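Side-chain contacts in Dye type peroxidase A (Streptomyces lividans 1326, PDB 6GZW), which probably uses a haem group to reduce hydrogen peroxide and oxidise dyes and other substrates, as a member of the dye-decolourising peroxidase family: residues A[292-297]-A[337-342]; A[125-130]-A[219-224]; A[172-177]-A[261-266]. All coordinates share one frame; numbering follows the deposited sequence. Where two conformers were deposited one is given.

Interaction 1 (A[292-297]-A[337-342]); sequences DQNGGA and QRKLDR. With HEM (protoporphyrin IX containing Fe), chain C.
Lys339 reaches from helix 333-343 to Gln293 and Asn294, which lie in the loop that precedes strand 300-310. A type I' beta turn, Asn294 to Ala297, forms part of that loop. The contact sits at the surface of the C-terminal half of the dye-decolourising peroxidase fold, beside the haem site.

The polar contacts converge on one ammonium group. Lys339 NZ donates a hydrogen bond to Asn294 OD1 at 3.1 Å. The donor lies well above the carbonyl plane of the amide, 59° out of it, and the C=O...N angle is 121°. Lys339 NZ also lies 2.6 Å from the backbone oxygen Gln293 O. The two oxygens lie close to the ammonium group and may ease its positive charge. The lysine chain is bent at chi3 (-73°), and this kink brings its end round to the loop. The other end of the Asn294 amide is held as well: ND2 donates to the backbone oxygens of Arg290 and Ile288, which should fix the rotation of the amide.

The lysine chain also passes by the amide: Lys339 CD is 3.4 Å from Asn294 OD1. The side chain of Asn294 rests on Val336 of the same helix.

Within the loop, Gln293 NE2 binds Asp292 OD1 at 3.0 Å, from above the carboxylate plane. Asp292 OD2 pairs with Arg290. The turn itself is closed by the bond from Ala297 N to Asn294 O. Gly295 and Gly296 occupy its two central positions, both with positive phi.

Towards the haem the helix presents other residues. Gln337 OE1 approaches the methyl carbon CMC of the porphyrin, and Leu340 CD1 lies 3.8 Å from pyrrole carbon C3C.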
loop_
_atom_site.group_PDB
_atom_site.type_symbol
_atom_site.label_atom_id
_atom_site.label_comp_id
_atom_site.label_asym_id
_atom_site.label_seq_id
_atom_site.Cartn_x
_atom_site.Cartn_y
_atom_site.Cartn_z
ATOM N N ASP A 292 -8.702 25.776 -21.591
ATOM C CA ASP A 292 -9.483 26.837 -22.271
ATOM C C ASP A 292 -10.311 27.787 -21.349
ATOM O O ASP A 292 -10.864 28.788 -21.835
ATOM C CB ASP A 292 -10.291 26.274 -23.440
ATOM C CG ASP A 292 -11.417 25.361 -23.021
ATOM O OD1 ASP A 292 -11.834 25.314 -21.838
ATOM O OD2 ASP A 292 -11.891 24.686 -23.941
ATOM N N GLN A 293 -10.382 27.491 -20.050
ATOM C CA GLN A 293 -10.940 28.379 -19.021
ATOM C C GLN A 293 -9.898 29.116 -18.196
ATOM O O GLN A 293 -10.249 29.836 -17.267
ATOM C CB GLN A 293 -11.842 27.549 -18.080
ATOM C CG GLN A 293 -12.871 26.724 -18.813
ATOM C CD GLN A 293 -13.808 27.591 -19.625
ATOM O OE1 GLN A 293 -14.503 28.430 -19.056
ATOM N NE2 GLN A 293 -13.819 27.399 -20.936
ATOM N N ASN A 294 -8.610 28.904 -18.497
ATOM C CA ASN A 294 -7.509 29.460 -17.706
ATOM C C ASN A 294 -6.392 29.985 -18.603
ATOM O O ASN A 294 -5.195 29.860 -18.284
ATOM C CB ASN A 294 -6.969 28.346 -16.795
ATOM C CG ASN A 294 -7.956 27.937 -15.734
ATOM O OD1 ASN A 294 -8.172 28.661 -14.757
ATOM N ND2 ASN A 294 -8.571 26.762 -15.922
ATOM N N GLY A 295 -6.785 30.580 -19.734
ATOM C CA GLY A 295 -5.834 31.188 -20.652
ATOM C C GLY A 295 -4.722 30.254 -21.095
ATOM O O GLY A 295 -3.602 30.689 -21.301
ATOM N N GLY A 296 -5.029 28.962 -21.245
ATOM C CA GLY A 296 -4.077 27.996 -21.755
ATOM C C GLY A 296 -3.263 27.274 -20.668
ATOM O O GLY A 296 -2.485 26.397 -21.002
ATOM N N ALA A 297 -3.446 27.629 -19.394
ATOM C CA ALA A 297 -2.762 26.919 -18.291
ATOM C C ALA A 297 -3.089 25.416 -18.302
ATOM O O ALA A 297 -4.253 25.024 -18.493
ATOM C CB ALA A 297 -3.127 27.538 -16.972
ATOM N N GLN A 337 -5.178 26.545 -9.475
ATOM C CA GLN A 337 -5.490 26.509 -8.044
ATOM C C GLN A 337 -6.023 27.836 -7.499
ATOM O O GLN A 337 -6.907 27.826 -6.634
ATOM C CB GLN A 337 -4.297 25.980 -7.204
ATOM C CG GLN A 337 -4.580 25.734 -5.721
ATOM C CD GLN A 337 -5.739 24.768 -5.447
ATOM O OE1 GLN A 337 -6.091 23.944 -6.293
ATOM N NE2 GLN A 337 -6.324 24.862 -4.256
ATOM N N ARG A 338 -5.537 28.971 -8.023
ATOM C CA ARG A 338 -6.102 30.278 -7.610
ATOM C C ARG A 338 -7.591 30.289 -7.895
ATOM O O ARG A 338 -8.378 30.756 -7.074
ATOM C CB ARG A 338 -5.444 31.424 -8.347
ATOM C CG ARG A 338 -4.080 31.810 -7.828
ATOM C CD ARG A 338 -3.665 33.133 -8.472
ATOM N NE ARG A 338 -2.336 33.586 -8.064
ATOM C CZ ARG A 338 -2.040 34.096 -6.872
ATOM N NH1 ARG A 338 -2.961 34.196 -5.910
ATOM N NH2 ARG A 338 -0.797 34.504 -6.619
ATOM N N LYS A 339 -7.960 29.767 -9.064
ATOM C CA LYS A 339 -9.362 29.660 -9.451
ATOM C C LYS A 339 -10.125 28.642 -8.630
ATOM O O LYS A 339 -11.281 28.878 -8.281
ATOM C CB LYS A 339 -9.484 29.238 -10.894
ATOM C CG LYS A 339 -10.923 29.173 -11.375
ATOM C CD LYS A 339 -10.991 29.290 -12.872
ATOM C CE LYS A 339 -10.706 30.708 -13.317
ATOM N NZ LYS A 339 -10.535 30.702 -14.785
ATOM N N LEU A 340 -9.509 27.486 -8.353
ATOM C CA LEU A 340 -10.234 26.462 -7.575
ATOM C C LEU A 340 -10.484 26.846 -6.120
ATOM O O LEU A 340 -11.506 26.441 -5.513
ATOM C CB LEU A 340 -9.486 25.126 -7.594
ATOM C CG LEU A 340 -9.113 24.507 -8.935
ATOM C CD1 LEU A 340 -8.588 23.107 -8.706
ATOM C CD2 LEU A 340 -10.265 24.520 -9.926
ATOM N N ASP A 341 -9.531 27.591 -5.566
ATOM C CA ASP A 341 -9.404 27.847 -4.124
ATOM C C ASP A 341 -10.763 28.012 -3.426
ATOM O O ASP A 341 -11.145 27.183 -2.577
ATOM C CB ASP A 341 -8.475 29.056 -3.923
ATOM C CG ASP A 341 -8.253 29.390 -2.478
ATOM O OD1 ASP A 341 -7.937 28.474 -1.705
ATOM O OD2 ASP A 341 -8.383 30.579 -2.106
ATOM N N ARG A 342 -11.506 29.044 -3.840
ATOM C CA ARG A 342 -12.907 29.261 -3.426
ATOM C C ARG A 342 -13.947 28.954 -4.516
ATOM O O ARG A 342 -15.123 28.690 -4.194
ATOM C CB ARG A 342 -13.091 30.730 -2.979
ATOM C CG ARG A 342 -12.288 31.129 -1.742
ATOM C CD ARG A 342 -12.788 32.436 -1.126
ATOM N NE ARG A 342 -12.366 33.640 -1.850
ATOM C CZ ARG A 342 -11.367 34.471 -1.504
ATOM N NH1 ARG A 342 -10.607 34.281 -0.415
ATOM N NH2 ARG A 342 -11.119 35.540 -2.280
HETATM C CHA HEM C . -9.914 16.897 -13.980
HETATM C CHB HEM C . -10.811 15.066 -9.590
HETATM C CHC HEM C . -7.621 18.205 -7.701
HETATM C CHD HEM C . -6.739 20.010 -12.073
HETATM C C1A HEM C . -10.431 16.136 -12.964
HETATM C C2A HEM C . -11.452 15.154 -13.130
HETATM C C3A HEM C . -11.695 14.653 -11.894
HETATM C C4A HEM C . -10.836 15.324 -10.963
HETATM C CMA HEM C . -12.665 13.559 -11.513
HETATM C CAA HEM C . -12.148 14.752 -14.424
HETATM C CBA HEM C . -11.522 13.620 -15.225
HETATM C CGA HEM C . -10.217 14.027 -15.821
HETATM O O1A HEM C . -10.136 14.668 -16.903
HETATM O O2A HEM C . -9.144 13.742 -15.215
HETATM C C1B HEM C . -9.986 15.759 -8.685
HETATM C C2B HEM C . -9.902 15.468 -7.292
HETATM C C3B HEM C . -9.020 16.335 -6.727
HETATM C C4B HEM C . -8.533 17.189 -7.854
HETATM C CMB HEM C . -10.695 14.420 -6.573
HETATM C CAB HEM C . -8.511 16.402 -5.341
HETATM C CBB HEM C . -8.464 15.370 -4.515
HETATM C C1C HEM C . -7.131 19.009 -8.706
HETATM C C2C HEM C . -6.189 20.053 -8.517
HETATM C C3C HEM C . -5.949 20.583 -9.773
HETATM C C4C HEM C . -6.728 19.821 -10.716
HETATM C CMC HEM C . -5.592 20.530 -7.229
HETATM C CAC HEM C . -5.106 21.734 -10.176
HETATM C CBC HEM C . -4.712 22.765 -9.414
HETATM C C1D HEM C . -7.521 19.220 -12.925
HETATM C C2D HEM C . -7.441 19.421 -14.384
HETATM C C3D HEM C . -8.324 18.561 -14.927
HETATM C C4D HEM C . -8.933 17.840 -13.771
HETATM C CMD HEM C . -6.520 20.377 -15.135
HETATM C CAD HEM C . -8.610 18.400 -16.411
HETATM C CBD HEM C . -9.622 19.430 -16.923
HETATM C CGD HEM C . -9.820 19.282 -18.400
HETATM O O1D HEM C . -10.770 18.584 -18.853
HETATM O O2D HEM C . -9.015 19.839 -19.174
HETATM N NA HEM C . -10.130 16.305 -11.621
HETATM N NB HEM C . -9.182 16.795 -8.955
HETATM N NC HEM C . -7.491 18.918 -10.009
HETATM N ND HEM C . -8.482 18.341 -12.591
HETATM FE FE HEM C . -8.846 17.613 -10.835
HETATM O O HOH W 1 -7.354 16.320 -11.018
#

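Interaction 2 (A[125-130]-A[219-224]); sequences DLWVQI and SYVVVR
Trp127 and Val221 meet side chain to side chain, coming from opposite directions out of strands 126-132 and 219-228. Val223 joins them two residues further along the second strand. All three are buried. The backbones stand well apart, with 9.8 Å between Trp127 CA and Val221 CA, so the contact is made by side chains.

Trp127 contributes the largest surface. Its CG is anti to the backbone N (chi1 178°), which carries the indole towards the other strand. The benzo part of the ring system receives Val221. Methyl CG1 of Val221 lies over one face in a CH-pi contact, 4.0 Å from the centroid of the six-membered ring and 24° off the ring normal. It is displaced towards the rim, with Trp127 CZ3 its nearest atom at 3.7 Å. The second methyl, Val221 CG2, comes to 4.0 Å from Trp127 CH2. Both branches of this valine therefore touch the same end of the indole.

Val223 meets the ring obliquely, through one methyl. Its CG2 is 3.8 Å from Trp127 NE1 and 3.9 Å from Trp127 CZ2. The indole nitrogen is buried here and has no hydrogen-bond partner in the model; Val223 CG2 is its apolar neighbour across the contact.

On the opposite face of the indole, the backbone N of Gln129 lies 4.3 Å above the plane. Phe358 of strand 350-360 stacks with Trp127 and also touches Val221. Leu32 packs on Val223, and Val323 and Trp325 pack on Val221.

The first strand belongs to the N-terminal family region and the second to the C-terminal one. Their side chains meet in the apolar core between the two ferredoxin-like halves, an arrangement characteristic of the dimeric alpha-beta barrel fold of dye-decolourising peroxidases.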
loop_
_atom_site.group_PDB
_atom_site.type_symbol
_atom_site.label_atom_id
_atom_site.label_comp_id
_atom_site.label_asym_id
_atom_site.label_seq_id
_atom_site.Cartn_x
_atom_site.Cartn_y
_atom_site.Cartn_z
ATOM N N ASP A 125 14.708 20.055 0.627
ATOM C CA ASP A 125 15.791 20.312 -0.331
ATOM C C ASP A 125 15.709 19.439 -1.569
ATOM O O ASP A 125 15.986 19.927 -2.693
ATOM C CB ASP A 125 17.167 20.105 0.316
ATOM C CG ASP A 125 17.481 21.105 1.457
ATOM O OD1 ASP A 125 16.959 22.265 1.456
ATOM O OD2 ASP A 125 18.259 20.692 2.376
ATOM N N LEU A 126 15.355 18.155 -1.383
ATOM C CA LEU A 126 15.401 17.155 -2.444
ATOM C C LEU A 126 14.139 16.315 -2.421
ATOM O O LEU A 126 13.642 15.995 -1.336
ATOM C CB LEU A 126 16.596 16.225 -2.261
ATOM C CG LEU A 126 17.973 16.861 -2.447
ATOM C CD1 LEU A 126 19.037 15.959 -1.862
ATOM C CD2 LEU A 126 18.238 17.162 -3.921
ATOM N N TRP A 127 13.662 15.923 -3.591
ATOM C CA TRP A 127 12.474 15.056 -3.683
ATOM C C TRP A 127 12.786 13.853 -4.538
ATOM O O TRP A 127 13.466 13.965 -5.546
ATOM C CB TRP A 127 11.353 15.872 -4.305
ATOM C CG TRP A 127 10.044 15.179 -4.555
ATOM C CD1 TRP A 127 9.074 14.836 -3.629
ATOM C CD2 TRP A 127 9.540 14.779 -5.833
ATOM N NE1 TRP A 127 8.006 14.275 -4.276
ATOM C CE2 TRP A 127 8.257 14.228 -5.623
ATOM C CE3 TRP A 127 10.037 14.867 -7.147
ATOM C CZ2 TRP A 127 7.462 13.746 -6.685
ATOM C CZ3 TRP A 127 9.254 14.367 -8.208
ATOM C CH2 TRP A 127 7.973 13.837 -7.973
ATOM N N VAL A 128 12.306 12.671 -4.118
ATOM C CA VAL A 128 12.375 11.487 -4.954
ATOM C C VAL A 128 10.999 10.863 -5.054
ATOM O O VAL A 128 10.300 10.729 -4.028
ATOM C CB VAL A 128 13.357 10.430 -4.380
ATOM C CG1 VAL A 128 13.534 9.300 -5.387
ATOM C CG2 VAL A 128 14.682 11.081 -4.034
ATOM N N GLN A 129 10.621 10.486 -6.282
ATOM C CA GLN A 129 9.387 9.746 -6.540
ATOM C C GLN A 129 9.733 8.339 -6.979
ATOM O O GLN A 129 10.441 8.126 -7.969
ATOM C CB GLN A 129 8.570 10.441 -7.633
ATOM C CG GLN A 129 7.311 9.691 -8.085
ATOM C CD GLN A 129 6.661 10.374 -9.263
ATOM O OE1 GLN A 129 7.229 10.406 -10.371
ATOM N NE2 GLN A 129 5.491 10.936 -9.043
ATOM N N ILE A 130 9.206 7.358 -6.246
ATOM C CA ILE A 130 9.395 5.967 -6.586
ATOM C C ILE A 130 8.033 5.356 -6.889
ATOM O O ILE A 130 7.093 5.546 -6.119
ATOM C CB ILE A 130 10.056 5.226 -5.419
ATOM C CG1 ILE A 130 11.470 5.789 -5.272
ATOM C CG2 ILE A 130 10.075 3.710 -5.664
ATOM C CD1 ILE A 130 12.103 5.471 -3.980
ATOM N N SER A 219 11.123 19.359 -15.973
ATOM C CA SER A 219 9.745 19.791 -15.696
ATOM C C SER A 219 9.649 20.206 -14.240
ATOM O O SER A 219 10.495 19.806 -13.443
ATOM C CB SER A 219 8.765 18.671 -16.007
ATOM O OG SER A 219 7.421 19.133 -15.944
ATOM N N TYR A 220 8.639 21.007 -13.896
ATOM C CA TYR A 220 8.384 21.428 -12.520
ATOM C C TYR A 220 7.214 20.572 -12.010
ATOM O O TYR A 220 6.179 20.488 -12.660
ATOM C CB TYR A 220 8.086 22.930 -12.403
ATOM C CG TYR A 220 9.332 23.698 -12.744
ATOM C CD1 TYR A 220 10.308 23.926 -11.777
ATOM C CD2 TYR A 220 9.582 24.096 -14.035
ATOM C CE1 TYR A 220 11.500 24.546 -12.095
ATOM C CE2 TYR A 220 10.778 24.734 -14.361
ATOM C CZ TYR A 220 11.716 24.953 -13.383
ATOM O OH TYR A 220 12.902 25.572 -13.650
ATOM N N VAL A 221 7.418 19.947 -10.851
ATOM C CA VAL A 221 6.374 19.149 -10.193
ATOM C C VAL A 221 5.813 19.924 -8.999
ATOM O O VAL A 221 6.564 20.536 -8.230
ATOM C CB VAL A 221 6.895 17.743 -9.813
ATOM C CG1 VAL A 221 7.978 17.777 -8.760
ATOM C CG2 VAL A 221 5.753 16.831 -9.355
ATOM N N VAL A 222 4.490 19.923 -8.873
ATOM C CA VAL A 222 3.822 20.358 -7.655
ATOM C C VAL A 222 3.138 19.127 -7.089
ATOM O O VAL A 222 2.344 18.491 -7.789
ATOM C CB VAL A 222 2.808 21.490 -7.915
ATOM C CG1 VAL A 222 1.983 21.792 -6.662
ATOM C CG2 VAL A 222 3.551 22.720 -8.422
ATOM N N VAL A 223 3.510 18.776 -5.857
ATOM C CA VAL A 223 2.924 17.687 -5.073
ATOM C C VAL A 223 1.970 18.338 -4.088
ATOM O O VAL A 223 2.350 19.307 -3.410
ATOM C CB VAL A 223 4.025 16.953 -4.295
ATOM C CG1 VAL A 223 3.452 15.863 -3.399
ATOM C CG2 VAL A 223 5.051 16.394 -5.252
ATOM N N ARG A 224 0.754 17.800 -3.988
ATOM C CA ARG A 224 -0.201 18.200 -2.939
ATOM C C ARG A 224 -0.781 16.971 -2.299
ATOM O O ARG A 224 -1.298 16.091 -3.003
ATOM C CB ARG A 224 -1.352 19.056 -3.515
ATOM C CG ARG A 224 -0.876 20.263 -4.329
ATOM C CD ARG A 224 -0.286 21.371 -3.477
ATOM N NE ARG A 224 -1.337 22.144 -2.818
ATOM C CZ ARG A 224 -1.201 23.386 -2.356
ATOM N NH1 ARG A 224 -0.016 24.016 -2.390
ATOM N NH2 ARG A 224 -2.268 24.005 -1.820
#

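Interaction 3 (A[172-177]-A[261-266]); sequences PMTARN and ATESTE
Thr174 and Glu263 face each other from two irregular loops, with 9.1 Å between their CA atoms, and Glu263 stands in a type I beta turn from Thr262 to Thr265.

Thr174 OG1 donates a hydrogen bond of 2.7 Å to Glu263 OE1. Glu263 OE1 accepts it with its syn lone pair, on the side of the other carboxylate oxygen. The Glu263 chain is extended beyond CG, which takes the carboxylate out of its turn to the threonine. The two side chains meet at a slant.

Water 2 makes a second link. It accepts from Thr174 N at 2.9 Å and donates to Glu263 OE2 at 2.5 Å. One residue thus binds both carboxylate oxygens, one directly and one through water. Glu263 OE1 also receives a hydrogen bond from Thr185 OG1. The turn is closed by Thr265 N to Thr262 O and braced by Thr262 N to Thr265 OG1 at 3.0 Å.

Nearby, Arg176 forms a salt bridge with Asp76 of the second subunit, and Asn177 touches the haem. Two hydroxyls and a water donate to the carboxylate, which should stabilise its negative charge at this partly exposed site.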
loop_
_atom_site.group_PDB
_atom_site.type_symbol
_atom_site.label_atom_id
_atom_site.label_comp_id
_atom_site.label_asym_id
_atom_site.label_seq_id
_atom_site.Cartn_x
_atom_site.Cartn_y
_atom_site.Cartn_z
ATOM N N PRO A 172 -7.677 -2.392 -20.405
ATOM C CA PRO A 172 -7.131 -1.124 -19.898
ATOM C C PRO A 172 -8.158 0.013 -19.896
ATOM O O PRO A 172 -8.824 0.241 -20.907
ATOM C CB PRO A 172 -5.984 -0.825 -20.865
ATOM C CG PRO A 172 -5.516 -2.177 -21.286
ATOM C CD PRO A 172 -6.774 -2.977 -21.419
ATOM N N MET A 173 -8.296 0.682 -18.750
ATOM C CA MET A 173 -9.302 1.735 -18.540
ATOM C C MET A 173 -8.686 2.872 -17.744
ATOM O O MET A 173 -7.740 2.668 -16.977
ATOM C CB MET A 173 -10.514 1.201 -17.758
ATOM C CG MET A 173 -11.447 0.309 -18.564
ATOM S SD MET A 173 -12.805 -0.392 -17.629
ATOM C CE MET A 173 -13.960 0.985 -17.708
ATOM N N THR A 174 -9.246 4.069 -17.884
ATOM C CA THR A 174 -8.838 5.192 -17.041
ATOM C C THR A 174 -8.988 4.851 -15.546
ATOM O O THR A 174 -9.921 4.188 -15.157
ATOM C CB THR A 174 -9.659 6.447 -17.381
ATOM O OG1 THR A 174 -9.564 6.693 -18.797
ATOM C CG2 THR A 174 -9.164 7.662 -16.621
ATOM N N ALA A 175 -8.054 5.350 -14.752
ATOM C CA ALA A 175 -8.018 5.127 -13.304
ATOM C C ALA A 175 -9.229 5.733 -12.585
ATOM O O ALA A 175 -9.924 6.575 -13.126
ATOM C CB ALA A 175 -6.737 5.734 -12.753
ATOM N N ARG A 176 -9.468 5.292 -11.363
ATOM C CA ARG A 176 -10.381 5.932 -10.449
ATOM C C ARG A 176 -9.632 6.436 -9.231
ATOM O O ARG A 176 -8.497 5.990 -8.944
ATOM C CB ARG A 176 -11.502 4.979 -10.047
ATOM C CG ARG A 176 -12.480 4.716 -11.185
ATOM C CD ARG A 176 -13.648 3.830 -10.768
ATOM N NE ARG A 176 -14.488 3.561 -11.929
ATOM C CZ ARG A 176 -15.504 4.319 -12.323
ATOM N NH1 ARG A 176 -15.937 5.342 -11.594
ATOM N NH2 ARG A 176 -16.164 3.982 -13.424
ATOM N N ASN A 177 -10.272 7.336 -8.481
ATOM C CA ASN A 177 -9.743 7.853 -7.221
ATOM C C ASN A 177 -10.683 7.410 -6.068
ATOM O O ASN A 177 -11.691 6.714 -6.298
ATOM C CB ASN A 177 -9.529 9.364 -7.303
ATOM C CG ASN A 177 -10.826 10.112 -7.509
ATOM O OD1 ASN A 177 -11.864 9.668 -7.022
ATOM N ND2 ASN A 177 -10.783 11.239 -8.231
ATOM N N ALA A 261 -22.756 9.035 -24.910
ATOM C CA ALA A 261 -21.484 9.716 -24.672
ATOM C C ALA A 261 -20.608 8.844 -23.788
ATOM O O ALA A 261 -21.117 8.089 -22.966
ATOM C CB ALA A 261 -21.719 11.054 -23.996
ATOM N N THR A 262 -19.302 8.991 -23.946
ATOM C CA THR A 262 -18.299 8.335 -23.096
ATOM C C THR A 262 -17.346 9.387 -22.544
ATOM O O THR A 262 -17.502 10.571 -22.799
ATOM C CB THR A 262 -17.527 7.290 -23.924
ATOM O OG1 THR A 262 -16.750 7.943 -24.942
ATOM C CG2 THR A 262 -18.512 6.295 -24.569
ATOM N N GLU A 263 -16.320 8.957 -21.797
ATOM C CA GLU A 263 -15.375 9.890 -21.208
ATOM C C GLU A 263 -14.714 10.848 -22.212
ATOM O O GLU A 263 -14.470 12.004 -21.867
ATOM C CB GLU A 263 -14.296 9.131 -20.394
ATOM C CG GLU A 263 -13.317 8.366 -21.254
ATOM C CD GLU A 263 -12.263 7.599 -20.463
ATOM O OE1 GLU A 263 -11.696 8.140 -19.488
ATOM O OE2 GLU A 263 -11.968 6.464 -20.894
ATOM N N SER A 264 -14.480 10.393 -23.447
ATOM C CA SER A 264 -13.809 11.194 -24.471
ATOM C C SER A 264 -14.734 12.142 -25.202
ATOM O O SER A 264 -14.259 12.988 -25.933
ATOM C CB SER A 264 -13.144 10.286 -25.516
ATOM O OG SER A 264 -14.112 9.484 -26.197
ATOM N N THR A 265 -16.038 11.997 -25.036
ATOM C CA THR A 265 -16.975 12.888 -25.708
ATOM C C THR A 265 -16.676 14.333 -25.292
ATOM O O THR A 265 -16.480 14.642 -24.100
ATOM C CB THR A 265 -18.410 12.512 -25.355
ATOM O OG1 THR A 265 -18.703 11.218 -25.876
ATOM C CG2 THR A 265 -19.433 13.529 -25.944
ATOM N N GLU A 266 -16.640 15.238 -26.262
ATOM C CA GLU A 266 -16.284 16.626 -25.960
ATOM C C GLU A 266 -17.392 17.273 -25.104
ATOM O O GLU A 266 -18.602 17.095 -25.367
ATOM C CB GLU A 266 -16.080 17.431 -27.259
ATOM C CG GLU A 266 -14.781 17.135 -28.010
ATOM C CD GLU A 266 -13.532 17.539 -27.266
ATOM O OE1 GLU A 266 -13.582 18.431 -26.382
ATOM O OE2 GLU A 266 -12.483 16.949 -27.568
HETATM O O HOH W 2 -11.533 4.345 -19.652
#

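From the N terminus, strand 126-132 opens interaction 2. Segment 172-177 follows, in the loop after strand 153-162, and opens interaction 3. Strand 219-228 then closes interaction 2, and segment 261-266 closes interaction 3, so these two cross. Interaction 1 comes later, in series with both, and closes a loop of 39 residues that includes strands 300-310 and 316-326. Interaction 2 joins the two family regions in the core. Interactions 1 and 3 join outer segments of the C-terminal region around the haem, their centres about 22 Å apart. The three do not touch; interactions 1 and 2 come nearest, about 5 Å between closest atoms.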